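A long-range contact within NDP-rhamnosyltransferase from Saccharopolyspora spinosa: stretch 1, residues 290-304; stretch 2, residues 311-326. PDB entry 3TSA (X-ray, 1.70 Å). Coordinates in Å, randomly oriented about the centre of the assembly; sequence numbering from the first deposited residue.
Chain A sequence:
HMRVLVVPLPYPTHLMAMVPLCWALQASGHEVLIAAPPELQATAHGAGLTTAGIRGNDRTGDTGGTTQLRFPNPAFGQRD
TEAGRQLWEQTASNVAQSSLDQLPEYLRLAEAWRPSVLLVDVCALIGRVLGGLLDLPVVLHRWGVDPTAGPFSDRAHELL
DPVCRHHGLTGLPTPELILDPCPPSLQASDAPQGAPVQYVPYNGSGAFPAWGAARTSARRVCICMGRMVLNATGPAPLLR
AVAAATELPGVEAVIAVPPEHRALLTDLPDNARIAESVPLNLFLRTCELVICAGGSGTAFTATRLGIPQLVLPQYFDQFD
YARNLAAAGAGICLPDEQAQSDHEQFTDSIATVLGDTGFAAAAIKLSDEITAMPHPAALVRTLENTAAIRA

Stretch 1, residues 290-304: VICAGGSGTAFTATR
Stretch 2 (311-326) VLPQYFDQFDYARNLA

Y321 is the apolar centre of this contact and gives up more surface to the other stretch than any other residue. It rides on helix 318-326 with CA-to-CB toward helix 296-304, chi1 t (176°) and chi2 78°, which lays the ring beside A299 and F300: A299 CB lies 3.4 Å from Y321 CE2, and F300 CE1, on a side chain with chi1 m and chi2 10°, lies 3.8 Å from Y321 CE1. The two helices run nearly parallel, at 19°, but their axes stay 12.0 Å apart, and Y321 bridges that distance, reaching A299, F300 and T303. At the ring's edge Y321 OH sits 3.0 Å from T303 OG1 (chi1 m).

Next comes the glycine. G294, at phi/psi 101/9, would jam a CB against the preceding carbonyl; that CB would also fall 3.1 Å from V311 CG1 and 3.4 Å from Q318 CB. Both its backbone angles and its neighbours therefore call for glycine. V311 (chi1 t) fills the space, its CG1 3.6 Å from G294 CA.

Strand 290-292 pairs in parallel with V311, C292 opposite V311 at 5.2 Å between CA atoms, their side chains on the same face. L312 N donates to C292 O at 2.8 Å and 173°, nearly linear. Beyond the bridge, CA-H...O contacts continue the pairing: A293 CA to L312 O, 3.4 Å, and P313 CA to A293 O, 3.2 Å. I291 CG2 packs on L312 CD1 at 3.5 Å, with I291 m,t and L312 m,p.

At the polar edge, the type II' turn Y315-Q318 leads into the second helix. Q318 (m,t, chi3 -16°) extends so that OE1 accepts from Q314 N at 2.8 Å and Y315 N at 3.0 Å. G295 sits at the N-cap position, right before the first helix, and one water links S296 N (3.1 Å from its oxygen) to D317 OD2 (2.9 Å).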

# COMPACT_ATOMS: atom_id res chain seq x y z
N VAL A 290 -14.31 -7.89 21.11
CA VAL A 290 -13.06 -7.21 21.04
C VAL A 290 -12.97 -6.32 22.29
O VAL A 290 -13.97 -5.62 22.55
CB VAL A 290 -12.93 -6.28 19.80
CG1 VAL A 290 -11.54 -5.52 19.86
CG2 VAL A 290 -12.96 -7.18 18.62
N ILE A 291 -11.89 -6.40 23.05
CA ILE A 291 -11.77 -5.41 24.19
C ILE A 291 -10.71 -4.43 23.67
O ILE A 291 -9.59 -4.83 23.30
CB ILE A 291 -11.20 -6.09 25.51
CG1 ILE A 291 -12.21 -7.11 26.07
CG2 ILE A 291 -10.94 -5.02 26.59
CD1 ILE A 291 -11.66 -8.12 27.09
N CYS A 292 -11.06 -3.15 23.68
CA CYS A 292 -10.18 -2.14 23.11
C CYS A 292 -10.36 -0.81 23.82
O CYS A 292 -11.20 -0.68 24.70
CB CYS A 292 -10.44 -1.98 21.62
SG CYS A 292 -12.16 -1.50 21.18
N ALA A 293 -9.65 0.22 23.37
CA ALA A 293 -9.77 1.51 24.09
C ALA A 293 -10.73 2.45 23.29
O ALA A 293 -11.09 3.56 23.79
CB ALA A 293 -8.36 2.15 24.23
N GLY A 294 -11.15 2.03 22.09
CA GLY A 294 -12.10 2.84 21.31
C GLY A 294 -11.45 3.65 20.19
O GLY A 294 -12.10 4.43 19.53
N GLY A 295 -10.19 3.42 19.93
CA GLY A 295 -9.51 3.93 18.71
C GLY A 295 -10.22 3.39 17.49
O GLY A 295 -10.63 2.19 17.43
N SER A 296 -10.33 4.26 16.52
CA SER A 296 -11.18 3.96 15.40
C SER A 296 -10.71 2.74 14.58
O SER A 296 -11.54 2.04 14.00
CB SER A 296 -11.37 5.22 14.55
OG SER A 296 -10.15 5.60 13.94
N GLY A 297 -9.42 2.52 14.37
CA GLY A 297 -9.06 1.41 13.45
C GLY A 297 -9.48 0.03 14.00
O GLY A 297 -10.18 -0.76 13.32
N THR A 298 -9.16 -0.20 15.28
CA THR A 298 -9.57 -1.45 15.97
C THR A 298 -11.09 -1.50 16.01
O THR A 298 -11.71 -2.53 15.62
CB THR A 298 -8.94 -1.53 17.33
OG1 THR A 298 -7.49 -1.70 17.16
CG2 THR A 298 -9.58 -2.72 18.14
N ALA A 299 -11.69 -0.39 16.45
CA ALA A 299 -13.17 -0.41 16.70
C ALA A 299 -13.97 -0.47 15.40
O ALA A 299 -14.97 -1.19 15.33
CB ALA A 299 -13.57 0.81 17.54
N PHE A 300 -13.55 0.29 14.38
CA PHE A 300 -14.29 0.27 13.14
C PHE A 300 -14.08 -1.06 12.42
O PHE A 300 -14.98 -1.53 11.71
CB PHE A 300 -13.91 1.47 12.24
CG PHE A 300 -14.50 2.78 12.67
CD1 PHE A 300 -15.17 2.97 13.89
CD2 PHE A 300 -14.36 3.85 11.83
CE1 PHE A 300 -15.72 4.29 14.23
CE2 PHE A 300 -14.94 5.08 12.12
CZ PHE A 300 -15.58 5.30 13.36
N THR A 301 -12.92 -1.71 12.62
CA THR A 301 -12.72 -3.02 11.99
C THR A 301 -13.67 -4.00 12.66
O THR A 301 -14.33 -4.78 11.98
CB THR A 301 -11.27 -3.49 12.13
OG1 THR A 301 -10.43 -2.64 11.34
CG2 THR A 301 -11.08 -4.92 11.68
N ALA A 302 -13.71 -3.97 14.02
CA ALA A 302 -14.64 -4.82 14.73
C ALA A 302 -16.09 -4.52 14.24
O ALA A 302 -16.83 -5.48 13.93
CB ALA A 302 -14.51 -4.66 16.26
N THR A 303 -16.46 -3.25 14.16
CA THR A 303 -17.87 -2.86 13.90
C THR A 303 -18.22 -3.31 12.46
O THR A 303 -19.26 -3.97 12.24
CB THR A 303 -18.03 -1.37 14.08
OG1 THR A 303 -17.87 -1.14 15.47
CG2 THR A 303 -19.47 -0.93 13.72
N ARG A 304 -17.29 -3.08 11.53
CA ARG A 304 -17.44 -3.54 10.12
C ARG A 304 -17.76 -5.04 10.01
O ARG A 304 -18.59 -5.48 9.18
CB ARG A 304 -16.21 -3.11 9.27
CG ARG A 304 -16.22 -3.66 7.86
CD ARG A 304 -17.43 -3.23 7.00
NE ARG A 304 -17.37 -3.89 5.69
CZ ARG A 304 -17.86 -5.10 5.43
NH1 ARG A 304 -18.50 -5.81 6.37
NH2 ARG A 304 -17.71 -5.60 4.19
N VAL A 311 -15.37 -1.50 25.68
CA VAL A 311 -14.55 -0.35 25.33
C VAL A 311 -14.07 0.30 26.63
O VAL A 311 -14.87 0.51 27.53
CB VAL A 311 -15.31 0.69 24.51
CG1 VAL A 311 -14.30 1.71 23.94
CG2 VAL A 311 -16.04 0.01 23.28
N LEU A 312 -12.77 0.47 26.73
CA LEU A 312 -12.20 1.19 27.90
C LEU A 312 -11.63 2.48 27.42
O LEU A 312 -10.43 2.66 27.22
CB LEU A 312 -11.12 0.31 28.52
CG LEU A 312 -11.40 -1.09 29.15
CD1 LEU A 312 -11.93 -2.06 28.22
CD2 LEU A 312 -10.01 -1.59 29.57
N PRO A 313 -12.49 3.52 27.24
CA PRO A 313 -11.97 4.75 26.66
C PRO A 313 -10.94 5.47 27.56
O PRO A 313 -11.03 5.34 28.80
CB PRO A 313 -13.25 5.62 26.55
CG PRO A 313 -14.18 5.09 27.70
CD PRO A 313 -13.91 3.60 27.61
N GLN A 314 -10.04 6.16 26.92
CA GLN A 314 -8.91 6.83 27.61
C GLN A 314 -8.83 8.31 27.32
O GLN A 314 -8.60 9.14 28.22
CB GLN A 314 -7.57 6.13 27.23
CG GLN A 314 -7.56 4.63 27.46
CD GLN A 314 -7.76 4.24 28.94
OE1 GLN A 314 -8.45 3.26 29.22
NE2 GLN A 314 -7.17 5.01 29.85
N TYR A 315 -8.98 8.69 26.05
CA TYR A 315 -8.71 10.05 25.70
C TYR A 315 -9.40 10.43 24.38
O TYR A 315 -10.00 9.57 23.71
CB TYR A 315 -7.19 10.33 25.65
CG TYR A 315 -6.34 9.48 24.68
CD1 TYR A 315 -6.83 8.96 23.43
CD2 TYR A 315 -5.00 9.27 25.01
CE1 TYR A 315 -5.95 8.23 22.59
CE2 TYR A 315 -4.17 8.62 24.18
CZ TYR A 315 -4.63 8.09 23.00
OH TYR A 315 -3.73 7.43 22.20
N PHE A 316 -9.30 11.71 24.02
CA PHE A 316 -9.85 12.26 22.76
C PHE A 316 -11.29 11.84 22.46
O PHE A 316 -12.18 12.17 23.27
CB PHE A 316 -8.86 12.05 21.62
CG PHE A 316 -7.59 12.82 21.85
CD1 PHE A 316 -7.61 14.23 21.88
CD2 PHE A 316 -6.41 12.15 22.23
CE1 PHE A 316 -6.43 14.99 22.20
CE2 PHE A 316 -5.22 12.90 22.56
CZ PHE A 316 -5.25 14.33 22.53
N ASP A 317 -11.52 11.14 21.35
CA ASP A 317 -12.87 10.79 20.88
C ASP A 317 -13.35 9.51 21.46
O ASP A 317 -14.51 9.10 21.20
CB ASP A 317 -12.81 10.62 19.32
CG ASP A 317 -11.79 9.62 18.89
OD1 ASP A 317 -10.66 9.62 19.42
OD2 ASP A 317 -12.07 8.84 17.96
N GLN A 318 -12.55 8.88 22.35
CA GLN A 318 -12.87 7.49 22.77
C GLN A 318 -14.10 7.35 23.65
O GLN A 318 -14.83 6.35 23.55
CB GLN A 318 -11.66 6.76 23.43
CG GLN A 318 -10.51 6.63 22.40
CD GLN A 318 -9.25 6.21 23.01
OE1 GLN A 318 -9.10 6.28 24.24
NE2 GLN A 318 -8.28 5.77 22.16
N PHE A 319 -14.35 8.34 24.53
CA PHE A 319 -15.57 8.35 25.36
C PHE A 319 -16.82 8.45 24.60
O PHE A 319 -17.76 7.76 24.91
CB PHE A 319 -15.46 9.54 26.40
CG PHE A 319 -14.25 9.33 27.29
CD1 PHE A 319 -14.37 8.46 28.38
CD2 PHE A 319 -13.01 9.92 26.97
CE1 PHE A 319 -13.19 8.15 29.20
CE2 PHE A 319 -11.85 9.63 27.77
CZ PHE A 319 -11.95 8.72 28.83
N ASP A 320 -16.86 9.35 23.59
CA ASP A 320 -18.00 9.45 22.69
C ASP A 320 -18.25 8.16 21.95
O ASP A 320 -19.39 7.67 21.98
CB ASP A 320 -17.74 10.61 21.71
CG ASP A 320 -17.85 11.95 22.43
OD1 ASP A 320 -19.02 12.35 22.67
OD2 ASP A 320 -16.83 12.55 22.74
N TYR A 321 -17.21 7.58 21.33
CA TYR A 321 -17.44 6.32 20.62
C TYR A 321 -17.95 5.26 21.60
O TYR A 321 -18.89 4.56 21.31
CB TYR A 321 -16.16 5.79 20.02
CG TYR A 321 -16.35 4.49 19.38
CD1 TYR A 321 -16.95 4.41 18.13
CD2 TYR A 321 -15.93 3.31 20.01
CE1 TYR A 321 -17.17 3.13 17.50
CE2 TYR A 321 -16.13 2.05 19.43
CZ TYR A 321 -16.74 1.98 18.18
OH TYR A 321 -16.93 0.79 17.53
N ALA A 322 -17.31 5.16 22.76
CA ALA A 322 -17.71 4.11 23.71
C ALA A 322 -19.20 4.24 24.15
O ALA A 322 -19.91 3.22 24.19
CB ALA A 322 -16.77 4.08 24.95
N ARG A 323 -19.63 5.45 24.52
CA ARG A 323 -20.97 5.72 24.94
C ARG A 323 -21.96 5.44 23.79
O ARG A 323 -23.05 4.84 24.03
CB ARG A 323 -21.14 7.19 25.43
CG ARG A 323 -20.56 7.48 26.79
CD ARG A 323 -21.08 8.88 27.26
NE ARG A 323 -20.71 9.99 26.33
CZ ARG A 323 -19.71 10.83 26.62
NH1 ARG A 323 -18.99 10.60 27.70
NH2 ARG A 323 -19.42 11.82 25.81
N ASN A 324 -21.54 5.79 22.59
CA ASN A 324 -22.53 5.70 21.53
C ASN A 324 -22.65 4.28 21.05
O ASN A 324 -23.76 3.80 20.76
CB ASN A 324 -22.15 6.63 20.38
CG ASN A 324 -22.21 8.15 20.81
OD1 ASN A 324 -22.66 8.51 21.93
ND2 ASN A 324 -21.64 8.98 19.94
N LEU A 325 -21.53 3.56 21.06
CA LEU A 325 -21.56 2.12 20.76
C LEU A 325 -22.46 1.35 21.75
O LEU A 325 -23.26 0.50 21.38
CB LEU A 325 -20.14 1.56 20.86
CG LEU A 325 -20.14 0.06 20.43
CD1 LEU A 325 -20.18 -0.05 18.96
CD2 LEU A 325 -18.96 -0.71 20.88
N ALA A 326 -22.30 1.61 23.03
CA ALA A 326 -23.15 0.98 24.07
C ALA A 326 -24.60 1.35 23.89
O ALA A 326 -25.46 0.50 24.01
CB ALA A 326 -22.66 1.40 25.49
O HOH W 1 -9.72 7.24 17.18